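Local coordinates for protein malate dehydrogenase (Naegleria fowleri, PDB 6UM4) that probably catalyses the reversible, NAD(H)-dependent interconversion of malate and oxaloacetate, at residues P225-N236 against L407-L418; A177-R185 against D197-Q205. One frame throughout, in Å; residues are numbered along the deposited sequence.

Interaction 1. Residues P225-N236 against L407-L418; sequences PANTNAMITSAN and LIEEKKIVENLL
Val414 CG2 fills the groove between Thr228 and Ile232, lying 3.6 Å from Thr228 CG2 and 3.8 Å from Ile232 CD1, and this buried trio is the tightly packed part of the contact. Beside it, Thr228 OG1 donates to Glu410 OE1 on the lone pair that faces away from OE2; the other oxygen of that carboxylate is bonded by Asn279. A water bridges Thr228 OG1 and Leu407 O, donating to both, so the hydroxyl also accepts a bond. Leu407 CD2 meets Asn227 CB at 3.5 Å, the leucine branch lying roughly perpendicular to the asparagine chain. Helix 226-235 belongs to the Rossmann-type NAD-binding domain, whereas helix 394-414 belongs to the C-terminal alpha/beta domain, so the contact is an interdomain helix pair; the short axes pass 9.9 Å apart at a crossing angle of -47°. The open side lies with the exposed Ala235 and Leu418 and the partly exposed Lys411 and Leu417. Leu418 CD2 covers Ala235 CB at 3.6 Å and also Met231 CE, a buried residue reaching this edge. Met231 CG is anti to the backbone N (chi1 -176°), and the bent chain beyond sets SD 3.5 Å from Lys411 NZ, whose hydrogen-bond acceptor is Gly369 O. Asn236, likewise buried, donates from ND2 to Leu417 O over 2.9 Å, nearly straight at 175°, and also to Ile232 O.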
ATOM      1  N   PRO A 225     -17.529 -12.005 -11.801  1.00 24.32           N
ATOM      2  CA  PRO A 225     -18.537 -11.927 -10.726  1.00 25.37           C
ATOM      3  C   PRO A 225     -18.135 -12.780  -9.515  1.00 27.43           C
ATOM      4  O   PRO A 225     -18.070 -14.026  -9.595  1.00 25.34           O
ATOM      5  CB  PRO A 225     -19.811 -12.450 -11.398  1.00 24.47           C
ATOM      6  CG  PRO A 225     -19.289 -13.442 -12.416  1.00 28.33           C
ATOM      7  CD  PRO A 225     -17.988 -12.834 -12.927  1.00 25.86           C
ATOM      8  N   ALA A 226     -17.845 -12.091  -8.405  1.00 24.80           N
ATOM      9  CA  ALA A 226     -17.126 -12.711  -7.293  1.00 20.76           C
ATOM     10  C   ALA A 226     -17.856 -13.938  -6.763  1.00 19.89           C
ATOM     11  O   ALA A 226     -17.327 -15.047  -6.829  1.00 21.21           O
ATOM     12  CB  ALA A 226     -16.909 -11.694  -6.175  1.00 18.96           C
ATOM     13  N   ASN A 227     -19.098 -13.765  -6.284  1.00 20.03           N
ATOM     14  CA  ASN A 227     -19.834 -14.873  -5.662  1.00 20.43           C
ATOM     15  C   ASN A 227     -19.883 -16.080  -6.573  1.00 21.10           C
ATOM     16  O   ASN A 227     -19.658 -17.215  -6.141  1.00 21.38           O
ATOM     17  CB  ASN A 227     -21.271 -14.459  -5.311  1.00 21.31           C
ATOM     18  CG  ASN A 227     -21.324 -13.302  -4.349  1.00 24.72           C
ATOM     19  OD1 ASN A 227     -20.605 -12.314  -4.527  1.00 19.69           O
ATOM     20  ND2 ASN A 227     -22.175 -13.407  -3.327  1.00 23.41           N
ATOM     21  N   THR A 228     -20.220 -15.846  -7.838  1.00 23.15           N
ATOM     22  CA  THR A 228     -20.345 -16.935  -8.797  1.00 22.81           C
ATOM     23  C   THR A 228     -18.984 -17.547  -9.121  1.00 24.82           C
ATOM     24  O   THR A 228     -18.859 -18.770  -9.258  1.00 25.10           O
ATOM     25  CB  THR A 228     -21.024 -16.402 -10.050  1.00 30.16           C
ATOM     26  OG1 THR A 228     -22.300 -15.860  -9.679  1.00 30.16           O
ATOM     27  CG2 THR A 228     -21.237 -17.518 -11.066  1.00 23.73           C
ATOM     28  N   ASN A 229     -17.950 -16.714  -9.268  1.00 21.66           N
ATOM     29  CA  ASN A 229     -16.615 -17.267  -9.486  1.00 21.67           C
ATOM     30  C   ASN A 229     -16.215 -18.185  -8.338  1.00 21.59           C
ATOM     31  O   ASN A 229     -15.685 -19.280  -8.562  1.00 22.09           O
ATOM     32  CB  ASN A 229     -15.595 -16.140  -9.647  1.00 21.11           C
ATOM     33  CG  ASN A 229     -15.664 -15.476 -11.012  1.00 25.19           C
ATOM     34  OD1 ASN A 229     -16.200 -16.034 -11.970  1.00 23.89           O
ATOM     35  ND2 ASN A 229     -15.131 -14.262 -11.100  1.00 22.85           N
ATOM     36  N   ALA A 230     -16.483 -17.760  -7.096  1.00 21.10           N
ATOM     37  CA  ALA A 230     -16.142 -18.582  -5.935  1.00 21.54           C
ATOM     38  C   ALA A 230     -16.896 -19.906  -5.965  1.00 28.08           C
ATOM     39  O   ALA A 230     -16.331 -20.975  -5.673  1.00 22.40           O
ATOM     40  CB  ALA A 230     -16.472 -17.814  -4.652  1.00 20.62           C
ATOM     41  N   MET A 231     -18.180 -19.847  -6.322  1.00 27.71           N
ATOM     42  CA  MET A 231     -18.983 -21.054  -6.410  1.00 23.17           C
ATOM     43  C   MET A 231     -18.422 -22.023  -7.443  1.00 23.86           C
ATOM     44  O   MET A 231     -18.418 -23.238  -7.225  1.00 25.18           O
ATOM     45  CB  MET A 231     -20.412 -20.683  -6.760  1.00 23.46           C
ATOM     46  CG  MET A 231     -21.330 -21.901  -6.773  1.00 34.59           C
ATOM     47  SD  MET A 231     -22.573 -21.635  -8.027  1.00 48.30           S
ATOM     48  CE  MET A 231     -21.542 -21.699  -9.482  1.00 40.77           C
ATOM     49  N   ILE A 232     -18.026 -21.512  -8.611  1.00 28.96           N
ATOM     50  CA  ILE A 232     -17.425 -22.369  -9.632  1.00 30.38           C
ATOM     51  C   ILE A 232     -16.099 -22.948  -9.142  1.00 24.47           C
ATOM     52  O   ILE A 232     -15.772 -24.112  -9.411  1.00 25.18           O
ATOM     53  CB  ILE A 232     -17.241 -21.599 -10.949  1.00 31.36           C
ATOM     54  CG1 ILE A 232     -18.594 -21.319 -11.590  1.00 34.04           C
ATOM     55  CG2 ILE A 232     -16.380 -22.418 -11.914  1.00 27.96           C
ATOM     56  CD1 ILE A 232     -19.311 -22.580 -12.030  1.00 37.69           C
ATOM     57  N   THR A 233     -15.289 -22.128  -8.474  1.00 27.28           N
ATOM     58  CA  THR A 233     -14.019 -22.621  -7.945  1.00 28.53           C
ATOM     59  C   THR A 233     -14.256 -23.810  -7.024  1.00 32.36           C
ATOM     60  O   THR A 233     -13.625 -24.865  -7.167  1.00 24.86           O
ATOM     61  CB  THR A 233     -13.295 -21.516  -7.182  1.00 22.65           C
ATOM     62  OG1 THR A 233     -13.125 -20.373  -8.025  1.00 22.92           O
ATOM     63  CG2 THR A 233     -11.928 -22.009  -6.713  1.00 22.79           C
ATOM     64  N   SER A 234     -15.174 -23.640  -6.070  1.00 28.56           N
ATOM     65  CA  SER A 234     -15.462 -24.666  -5.082  1.00 28.18           C
ATOM     66  C   SER A 234     -16.057 -25.908  -5.726  1.00 30.50           C
ATOM     67  O   SER A 234     -15.721 -27.029  -5.337  1.00 26.45           O
ATOM     68  CB  SER A 234     -16.410 -24.096  -4.023  1.00 27.94           C
ATOM     69  OG  SER A 234     -16.721 -25.047  -3.019  1.00 24.89           O
ATOM     70  N   ALA A 235     -16.951 -25.726  -6.704  1.00 30.02           N
ATOM     71  CA  ALA A 235     -17.582 -26.873  -7.355  1.00 29.61           C
ATOM     72  C   ALA A 235     -16.560 -27.751  -8.048  1.00 27.66           C
ATOM     73  O   ALA A 235     -16.800 -28.945  -8.243  1.00 28.76           O
ATOM     74  CB  ALA A 235     -18.615 -26.414  -8.376  1.00 30.39           C
ATOM     75  N   ASN A 236     -15.435 -27.171  -8.444  1.00 27.10           N
ATOM     76  CA  ASN A 236     -14.372 -27.882  -9.140  1.00 30.51           C
ATOM     77  C   ASN A 236     -13.195 -28.173  -8.228  1.00 32.95           C
ATOM     78  O   ASN A 236     -12.089 -28.463  -8.710  1.00 27.94           O
ATOM     79  CB  ASN A 236     -13.928 -27.076 -10.358  1.00 27.40           C
ATOM     80  CG  ASN A 236     -14.998 -27.026 -11.429  1.00 35.68           C
ATOM     81  OD1 ASN A 236     -15.133 -27.960 -12.224  1.00 33.53           O
ATOM     82  ND2 ASN A 236     -15.802 -25.965 -11.423  1.00 30.86           N
ATOM     83  N   LEU A 407     -28.275 -14.061  -7.774  1.00 24.62           N
ATOM     84  CA  LEU A 407     -27.296 -15.127  -7.618  1.00 24.32           C
ATOM     85  C   LEU A 407     -27.791 -16.418  -8.258  1.00 25.29           C
ATOM     86  O   LEU A 407     -27.024 -17.131  -8.916  1.00 29.26           O
ATOM     87  CB  LEU A 407     -27.008 -15.341  -6.130  1.00 25.89           C
ATOM     88  CG  LEU A 407     -26.145 -14.283  -5.435  1.00 26.31           C
ATOM     89  CD1 LEU A 407     -26.253 -14.392  -3.918  1.00 26.68           C
ATOM     90  CD2 LEU A 407     -24.682 -14.437  -5.875  1.00 26.87           C
ATOM     91  N   ILE A 408     -29.072 -16.730  -8.093  1.00 26.14           N
ATOM     92  CA  ILE A 408     -29.599 -17.937  -8.722  1.00 27.21           C
ATOM     93  C   ILE A 408     -29.536 -17.818 -10.242  1.00 31.36           C
ATOM     94  O   ILE A 408     -29.194 -18.781 -10.942  1.00 28.26           O
ATOM     95  CB  ILE A 408     -31.030 -18.228  -8.222  1.00 28.12           C
ATOM     96  CG1 ILE A 408     -30.966 -18.663  -6.753  1.00 27.80           C
ATOM     97  CG2 ILE A 408     -31.673 -19.319  -9.067  1.00 29.41           C
ATOM     98  CD1 ILE A 408     -32.285 -18.764  -6.073  1.00 28.61           C
ATOM     99  N   GLU A 409     -29.860 -16.637 -10.781  1.00 32.82           N
ATOM    100  CA  GLU A 409     -29.796 -16.460 -12.229  1.00 32.25           C
ATOM    101  C   GLU A 409     -28.364 -16.600 -12.722  1.00 27.77           C
ATOM    102  O   GLU A 409     -28.113 -17.217 -13.762  1.00 28.44           O
ATOM    103  CB  GLU A 409     -30.383 -15.107 -12.636  1.00 28.58           C
ATOM    104  N   GLU A 410     -27.408 -16.060 -11.969  1.00 26.59           N
ATOM    105  CA  GLU A 410     -26.010 -16.217 -12.343  1.00 28.71           C
ATOM    106  C   GLU A 410     -25.613 -17.689 -12.361  1.00 29.09           C
ATOM    107  O   GLU A 410     -24.955 -18.151 -13.298  1.00 30.42           O
ATOM    108  CB  GLU A 410     -25.132 -15.418 -11.383  1.00 24.83           C
ATOM    109  CG  GLU A 410     -25.265 -13.910 -11.589  1.00 28.50           C
ATOM    110  CD  GLU A 410     -24.261 -13.072 -10.794  1.00 31.97           C
ATOM    111  OE1 GLU A 410     -23.253 -13.616 -10.274  1.00 26.69           O
ATOM    112  OE2 GLU A 410     -24.513 -11.853 -10.668  1.00 33.81           O
ATOM    113  N   LYS A 411     -26.051 -18.450 -11.357  1.00 26.47           N
ATOM    114  CA  LYS A 411     -25.681 -19.858 -11.285  1.00 27.48           C
ATOM    115  C   LYS A 411     -26.227 -20.638 -12.475  1.00 28.13           C
ATOM    116  O   LYS A 411     -25.498 -21.416 -13.097  1.00 28.97           O
ATOM    117  CB  LYS A 411     -26.183 -20.457  -9.973  1.00 27.36           C
ATOM    118  CG  LYS A 411     -25.931 -21.935  -9.832  1.00 29.22           C
ATOM    119  CD  LYS A 411     -26.158 -22.367  -8.402  1.00 35.06           C
ATOM    120  CE  LYS A 411     -26.114 -23.880  -8.275  1.00 42.92           C
ATOM    121  NZ  LYS A 411     -24.808 -24.266  -7.667  1.00 46.01           N
ATOM    122  N   LYS A 412     -27.488 -20.393 -12.846  1.00 28.96           N
ATOM    123  CA  LYS A 412     -28.066 -21.088 -13.993  1.00 31.35           C
ATOM    124  C   LYS A 412     -27.295 -20.789 -15.268  1.00 34.09           C
ATOM    125  O   LYS A 412     -27.159 -21.664 -16.128  1.00 36.11           O
ATOM    126  CB  LYS A 412     -29.535 -20.702 -14.174  1.00 31.14           C
ATOM    127  N   ILE A 413     -26.764 -19.573 -15.401  1.00 32.37           N
ATOM    128  CA  ILE A 413     -26.038 -19.228 -16.618  1.00 32.45           C
ATOM    129  C   ILE A 413     -24.744 -20.022 -16.724  1.00 33.69           C
ATOM    130  O   ILE A 413     -24.381 -20.486 -17.809  1.00 35.08           O
ATOM    131  CB  ILE A 413     -25.783 -17.715 -16.671  1.00 31.13           C
ATOM    132  CG1 ILE A 413     -27.089 -16.993 -17.005  1.00 33.02           C
ATOM    133  CG2 ILE A 413     -24.641 -17.396 -17.643  1.00 29.76           C
ATOM    134  CD1 ILE A 413     -26.995 -15.503 -16.916  1.00 33.36           C
ATOM    135  N   VAL A 414     -24.056 -20.246 -15.605  1.00 33.66           N
ATOM    136  CA  VAL A 414     -22.766 -20.927 -15.649  1.00 35.11           C
ATOM    137  C   VAL A 414     -22.872 -22.391 -15.236  1.00 40.85           C
ATOM    138  O   VAL A 414     -21.840 -23.035 -15.018  1.00 44.09           O
ATOM    139  CB  VAL A 414     -21.716 -20.206 -14.789  1.00 27.08           C
ATOM    140  CG1 VAL A 414     -21.568 -18.777 -15.247  1.00 28.40           C
ATOM    141  CG2 VAL A 414     -22.072 -20.272 -13.289  1.00 26.39           C
ATOM    142  N   GLU A 415     -24.092 -22.943 -15.156  1.00 32.06           N
ATOM    143  CA  GLU A 415     -24.290 -24.280 -14.591  1.00 36.25           C
ATOM    144  C   GLU A 415     -23.466 -25.364 -15.278  1.00 46.65           C
ATOM    145  O   GLU A 415     -23.185 -26.398 -14.663  1.00 49.93           O
ATOM    146  CB  GLU A 415     -25.767 -24.653 -14.649  1.00 37.82           C
ATOM    147  CG  GLU A 415     -26.273 -24.918 -16.065  1.00 47.35           C
ATOM    148  CD  GLU A 415     -27.793 -24.902 -16.157  1.00 57.56           C
ATOM    149  OE1 GLU A 415     -28.459 -24.846 -15.095  1.00 57.42           O
ATOM    150  OE2 GLU A 415     -28.318 -24.936 -17.292  1.00 62.27           O
ATOM    151  N   ASN A 416     -23.072 -25.162 -16.534  1.00 51.05           N
ATOM    152  CA  ASN A 416     -22.337 -26.200 -17.250  1.00 54.55           C
ATOM    153  C   ASN A 416     -20.876 -26.317 -16.825  1.00 58.27           C
ATOM    154  O   ASN A 416     -20.195 -27.249 -17.263  1.00 60.49           O
ATOM    155  CB  ASN A 416     -22.413 -25.958 -18.757  1.00 55.16           C
ATOM    156  CG  ASN A 416     -23.799 -26.189 -19.302  1.00 64.07           C
ATOM    157  OD1 ASN A 416     -24.554 -27.015 -18.783  1.00 69.88           O
ATOM    158  ND2 ASN A 416     -24.153 -25.456 -20.353  1.00 66.80           N
ATOM    159  N   LEU A 417     -20.378 -25.402 -15.999  1.00 54.48           N
ATOM    160  CA  LEU A 417     -19.033 -25.490 -15.454  1.00 54.94           C
ATOM    161  C   LEU A 417     -19.024 -26.098 -14.054  1.00 61.12           C
ATOM    162  O   LEU A 417     -18.049 -25.923 -13.311  1.00 62.08           O
ATOM    163  CB  LEU A 417     -18.370 -24.114 -15.476  1.00 48.69           C
ATOM    164  CG  LEU A 417     -18.235 -23.694 -16.945  1.00 47.80           C
ATOM    165  CD1 LEU A 417     -19.032 -22.434 -17.297  1.00 42.52           C
ATOM    166  CD2 LEU A 417     -16.782 -23.564 -17.336  1.00 41.09           C
ATOM    167  N   LEU A 418     -20.102 -26.793 -13.685  1.00 62.20           N
ATOM    168  CA  LEU A 418     -20.210 -27.498 -12.410  1.00 62.47           C
ATOM    169  C   LEU A 418     -19.789 -28.964 -12.553  1.00 59.46           C
ATOM    170  O   LEU A 418     -18.631 -29.319 -12.318  1.00 56.83           O
ATOM    171  CB  LEU A 418     -21.648 -27.410 -11.874  1.00 62.84           C
ATOM    172  CG  LEU A 418     -22.168 -26.009 -11.519  1.00 60.51           C
ATOM    173  CD1 LEU A 418     -23.659 -26.034 -11.190  1.00 62.75           C
ATOM    174  CD2 LEU A 418     -21.376 -25.400 -10.368  1.00 52.22           C
TER
HETATM  175  O   HOH W   1     -24.150 -17.610  -8.219  1.00 23.44           O
HETATM  176  O   HOH W   2     -21.675 -12.957  -8.549  1.00 33.25           O

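Interaction 2. Residues A177-R185 against D197-Q205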
ATOM      1  N   ALA A 177      -4.654 -18.269  -1.202  1.00 21.18           N
ATOM      2  CA  ALA A 177      -4.731 -17.803  -2.577  1.00 20.91           C
ATOM      3  C   ALA A 177      -5.690 -16.622  -2.642  1.00 21.11           C
ATOM      4  O   ALA A 177      -6.811 -16.691  -2.135  1.00 24.70           O
ATOM      5  CB  ALA A 177      -5.154 -18.923  -3.539  1.00 21.39           C
ATOM      6  N   ILE A 178      -5.244 -15.543  -3.271  1.00 20.54           N
ATOM      7  CA  ILE A 178      -6.060 -14.359  -3.504  1.00 19.74           C
ATOM      8  C   ILE A 178      -6.215 -14.222  -5.010  1.00 20.14           C
ATOM      9  O   ILE A 178      -5.222 -14.065  -5.732  1.00 25.20           O
ATOM     10  CB  ILE A 178      -5.442 -13.087  -2.885  1.00 20.21           C
ATOM     11  CG1 ILE A 178      -5.347 -13.255  -1.369  1.00 21.97           C
ATOM     12  CG2 ILE A 178      -6.292 -11.849  -3.213  1.00 18.45           C
ATOM     13  CD1 ILE A 178      -4.626 -12.134  -0.677  1.00 27.03           C
ATOM     14  N   LEU A 179      -7.447 -14.342  -5.490  1.00 19.26           N
ATOM     15  CA  LEU A 179      -7.707 -14.463  -6.920  1.00 20.62           C
ATOM     16  C   LEU A 179      -8.214 -13.132  -7.439  1.00 21.97           C
ATOM     17  O   LEU A 179      -9.411 -12.840  -7.358  1.00 20.84           O
ATOM     18  CB  LEU A 179      -8.693 -15.598  -7.176  1.00 19.90           C
ATOM     19  CG  LEU A 179      -8.136 -16.891  -6.599  1.00 20.33           C
ATOM     20  CD1 LEU A 179      -8.931 -18.107  -7.011  1.00 21.84           C
ATOM     21  CD2 LEU A 179      -6.642 -17.029  -7.026  1.00 20.69           C
ATOM     22  N   LEU A 180      -7.286 -12.328  -7.983  1.00 21.97           N
ATOM     23  CA  LEU A 180      -7.593 -11.034  -8.574  1.00 24.05           C
ATOM     24  C   LEU A 180      -7.829 -11.146 -10.064  1.00 26.38           C
ATOM     25  O   LEU A 180      -8.575 -10.339 -10.635  1.00 27.47           O
ATOM     26  CB  LEU A 180      -6.444 -10.043  -8.332  1.00 19.77           C
ATOM     27  CG  LEU A 180      -5.947  -9.882  -6.898  1.00 21.82           C
ATOM     28  CD1 LEU A 180      -4.700  -8.981  -6.850  1.00 22.65           C
ATOM     29  CD2 LEU A 180      -7.053  -9.289  -6.036  1.00 19.17           C
ATOM     30  N   GLY A 181      -7.214 -12.138 -10.694  1.00 23.15           N
ATOM     31  CA  GLY A 181      -7.243 -12.235 -12.132  1.00 33.25           C
ATOM     32  C   GLY A 181      -8.554 -12.792 -12.657  1.00 39.92           C
ATOM     33  O   GLY A 181      -9.179 -13.670 -12.064  1.00 38.38           O
ATOM     34  N   GLY A 182      -8.942 -12.284 -13.817  1.00 39.19           N
ATOM     35  CA  GLY A 182     -10.154 -12.730 -14.463  1.00 38.95           C
ATOM     36  C   GLY A 182     -10.193 -12.206 -15.877  1.00 42.16           C
ATOM     37  O   GLY A 182      -9.192 -11.712 -16.403  1.00 43.70           O
ATOM     38  N   LYS A 183     -11.342 -12.383 -16.515  1.00 35.59           N
ATOM     39  CA  LYS A 183     -11.526 -11.869 -17.865  1.00 36.42           C
ATOM     40  C   LYS A 183     -12.483 -10.686 -17.848  1.00 37.98           C
ATOM     41  O   LYS A 183     -13.671 -10.862 -17.534  1.00 35.94           O
ATOM     42  CB  LYS A 183     -12.041 -12.965 -18.801  1.00 39.56           C
ATOM     43  CG  LYS A 183     -11.956 -12.604 -20.283  1.00 42.83           C
ATOM     44  CD  LYS A 183     -12.638 -13.659 -21.143  1.00 42.88           C
ATOM     45  CE  LYS A 183     -12.402 -13.423 -22.624  1.00 40.19           C
ATOM     46  NZ  LYS A 183     -12.889 -14.587 -23.425  1.00 39.67           N
ATOM     47  N   PRO A 184     -12.025  -9.478 -18.160  1.00 43.61           N
ATOM     48  CA  PRO A 184     -12.940  -8.334 -18.242  1.00 45.64           C
ATOM     49  C   PRO A 184     -13.845  -8.449 -19.463  1.00 47.88           C
ATOM     50  O   PRO A 184     -13.586  -9.215 -20.397  1.00 47.31           O
ATOM     51  CB  PRO A 184     -11.997  -7.133 -18.351  1.00 43.70           C
ATOM     52  CG  PRO A 184     -10.769  -7.693 -19.004  1.00 42.93           C
ATOM     53  CD  PRO A 184     -10.631  -9.091 -18.445  1.00 45.11           C
ATOM     54  N   ARG A 185     -14.939  -7.694 -19.438  1.00 47.54           N
ATOM     55  CA  ARG A 185     -15.840  -7.681 -20.582  1.00 48.11           C
ATOM     56  C   ARG A 185     -15.146  -7.009 -21.764  1.00 50.58           C
ATOM     57  O   ARG A 185     -14.682  -5.868 -21.660  1.00 51.88           O
ATOM     58  CB  ARG A 185     -17.139  -6.953 -20.232  1.00 47.10           C
ATOM     59  N   ASP A 197     -17.181 -17.065 -19.436  1.00 38.35           N
ATOM     60  CA  ASP A 197     -15.736 -17.017 -19.638  1.00 35.44           C
ATOM     61  C   ASP A 197     -14.995 -17.000 -18.311  1.00 33.04           C
ATOM     62  O   ASP A 197     -13.959 -17.660 -18.161  1.00 28.58           O
ATOM     63  CB  ASP A 197     -15.351 -15.811 -20.493  1.00 31.41           C
ATOM     64  CG  ASP A 197     -15.854 -15.930 -21.920  1.00 38.59           C
ATOM     65  OD1 ASP A 197     -16.318 -17.031 -22.298  1.00 38.91           O
ATOM     66  OD2 ASP A 197     -15.764 -14.932 -22.669  1.00 42.83           O
ATOM     67  N   ASN A 198     -15.500 -16.251 -17.331  1.00 31.24           N
ATOM     68  CA  ASN A 198     -14.836 -16.249 -16.034  1.00 31.04           C
ATOM     69  C   ASN A 198     -15.048 -17.571 -15.304  1.00 31.87           C
ATOM     70  O   ASN A 198     -14.135 -18.072 -14.639  1.00 28.37           O
ATOM     71  CB  ASN A 198     -15.323 -15.070 -15.200  1.00 25.11           C
ATOM     72  CG  ASN A 198     -14.626 -13.788 -15.569  1.00 29.81           C
ATOM     73  OD1 ASN A 198     -13.484 -13.552 -15.173  1.00 31.60           O
ATOM     74  ND2 ASN A 198     -15.292 -12.963 -16.370  1.00 34.51           N
ATOM     75  N   ALA A 199     -16.234 -18.171 -15.436  1.00 38.72           N
ATOM     76  CA  ALA A 199     -16.432 -19.487 -14.840  1.00 34.71           C
ATOM     77  C   ALA A 199     -15.406 -20.482 -15.379  1.00 32.98           C
ATOM     78  O   ALA A 199     -14.877 -21.305 -14.622  1.00 32.25           O
ATOM     79  CB  ALA A 199     -17.864 -19.976 -15.071  1.00 26.94           C
ATOM     80  N   ALA A 200     -15.101 -20.411 -16.683  1.00 30.60           N
ATOM     81  CA  ALA A 200     -14.091 -21.293 -17.262  1.00 31.11           C
ATOM     82  C   ALA A 200     -12.722 -21.045 -16.637  1.00 30.21           C
ATOM     83  O   ALA A 200     -11.942 -21.985 -16.436  1.00 27.02           O
ATOM     84  CB  ALA A 200     -14.039 -21.112 -18.779  1.00 31.36           C
ATOM     85  N   ILE A 201     -12.402 -19.784 -16.345  1.00 25.67           N
ATOM     86  CA  ILE A 201     -11.146 -19.470 -15.664  1.00 32.57           C
ATOM     87  C   ILE A 201     -11.128 -20.078 -14.265  1.00 29.03           C
ATOM     88  O   ILE A 201     -10.122 -20.651 -13.829  1.00 24.57           O
ATOM     89  CB  ILE A 201     -10.915 -17.943 -15.609  1.00 27.60           C
ATOM     90  CG1 ILE A 201     -10.611 -17.363 -16.991  1.00 29.87           C
ATOM     91  CG2 ILE A 201      -9.828 -17.575 -14.620  1.00 23.63           C
ATOM     92  CD1 ILE A 201     -10.633 -15.859 -17.004  1.00 30.43           C
ATOM     93  N   PHE A 202     -12.223 -19.922 -13.519  1.00 24.09           N
ATOM     94  CA  PHE A 202     -12.217 -20.381 -12.136  1.00 23.64           C
ATOM     95  C   PHE A 202     -12.498 -21.873 -12.010  1.00 24.41           C
ATOM     96  O   PHE A 202     -12.145 -22.472 -10.993  1.00 24.33           O
ATOM     97  CB  PHE A 202     -13.183 -19.529 -11.302  1.00 22.92           C
ATOM     98  CG  PHE A 202     -12.624 -18.169 -11.024  1.00 23.29           C
ATOM     99  CD1 PHE A 202     -11.775 -17.968  -9.943  1.00 21.59           C
ATOM    100  CD2 PHE A 202     -12.845 -17.132 -11.899  1.00 22.11           C
ATOM    101  CE1 PHE A 202     -11.215 -16.745  -9.704  1.00 24.03           C
ATOM    102  CE2 PHE A 202     -12.278 -15.903 -11.677  1.00 27.68           C
ATOM    103  CZ  PHE A 202     -11.455 -15.704 -10.577  1.00 25.86           C
ATOM    104  N   LYS A 203     -13.085 -22.492 -13.024  1.00 25.28           N
ATOM    105  CA  LYS A 203     -13.106 -23.949 -13.046  1.00 29.01           C
ATOM    106  C   LYS A 203     -11.685 -24.482 -13.118  1.00 30.08           C
ATOM    107  O   LYS A 203     -11.296 -25.371 -12.350  1.00 29.32           O
ATOM    108  CB  LYS A 203     -13.932 -24.444 -14.229  1.00 31.66           C
ATOM    109  CG  LYS A 203     -13.740 -25.916 -14.543  1.00 32.87           C
ATOM    110  CD  LYS A 203     -14.490 -26.310 -15.798  1.00 37.60           C
ATOM    111  CE  LYS A 203     -14.490 -27.825 -15.989  1.00 36.15           C
ATOM    112  NZ  LYS A 203     -14.771 -28.149 -17.411  1.00 40.38           N
ATOM    113  N   ALA A 204     -10.881 -23.900 -14.009  1.00 31.85           N
ATOM    114  CA  ALA A 204      -9.493 -24.317 -14.164  1.00 34.95           C
ATOM    115  C   ALA A 204      -8.693 -24.057 -12.897  1.00 29.81           C
ATOM    116  O   ALA A 204      -7.828 -24.859 -12.524  1.00 30.55           O
ATOM    117  CB  ALA A 204      -8.867 -23.593 -15.353  1.00 33.31           C
ATOM    118  N   GLN A 205      -8.958 -22.940 -12.219  1.00 25.15           N
ATOM    119  CA  GLN A 205      -8.162 -22.634 -11.032  1.00 24.56           C
ATOM    120  C   GLN A 205      -8.599 -23.459  -9.830  1.00 24.62           C
ATOM    121  O   GLN A 205      -7.759 -23.883  -9.032  1.00 24.75           O
ATOM    122  CB  GLN A 205      -8.207 -21.129 -10.734  1.00 23.57           C
ATOM    123  CG  GLN A 205      -7.524 -20.333 -11.833  1.00 29.12           C
ATOM    124  CD  GLN A 205      -7.361 -18.862 -11.509  1.00 33.16           C
ATOM    125  OE1 GLN A 205      -7.827 -18.386 -10.473  1.00 31.99           O
ATOM    126  NE2 GLN A 205      -6.696 -18.134 -12.399  1.00 25.65           N
TER
HETATM  127  O   HOH W   3      -7.762 -15.414 -10.849  1.00 19.69           O
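Two hydrogen bonds join the side-chain amide of Asn198 to the backbone of Lys183, using both polar groups of that one residue. Lys183 N donates to Asn198 OD1 over 2.8 Å with an N-H...O angle of 173°, arriving tilted from the carbonyl plane, while Asn198 ND2 returns a bond of 2.9 Å to Lys183 O, in the carbonyl plane and on a lone pair. ND2 also donates to Val194 O one turn earlier in the helix, so the amide is gripped at three points and its rotation is fixed. The Lys183 chain starts with CG anti to the backbone N (chi1 -167°) and stays extended, which carries NZ to within 3.0 Å of Asp197 OD2; in this salt bridge NZ stands above the carboxylate plane. Strand 176-179 and helix 191-212 are consecutive elements of a beta-alpha-beta unit of the Rossmann fold, and residues 181-183 run past the helix. In malate dehydrogenases the glycine-containing loop after this strand typically leads into the mobile segment over the active site. Ile201 CD1 lies against this backbone, 3.6 Å from Lys183 N. Further along, Gly181 O approaches Phe202 CZ obliquely at 3.4 Å, and a water donates to both Gly181 O and Gln205 OE1. Gln205 NE2 is hydrogen-bonded to Glu167 OE2. On the strand itself, Leu179 CB sits in the plane of the Phe202 ring, 3.8 Å from CE1 at its edge, and Leu179 CD1 packs against Gln205 OE1, the leucine and glutamine chains running antiparallel alongside one another.

Overall arrangement
The centres of the two contacts lie 11 Å apart, and helix 226-235 touches helix 191-212 between them: Ile232 CG2 is 3.3 Å from Ala199 O, and Thr233 OG1 is 3.4 Å from Phe202 CD1. Interaction 2 stays within the NAD-binding domain, joining a strand and its following loop to the next helix, whereas interaction 1 joins that domain to the C-terminal helix. Interaction 1 has the larger buried share but also an exposed edge of two residues, while interaction 2 is partly buried with none fully exposed. The core of interaction 1 is chiefly aliphatic, with a carboxylate-hydroxyl bond beside it; interaction 2 relies more on amide-to-backbone bonds and a salt bridge where the loop leaves the sheet.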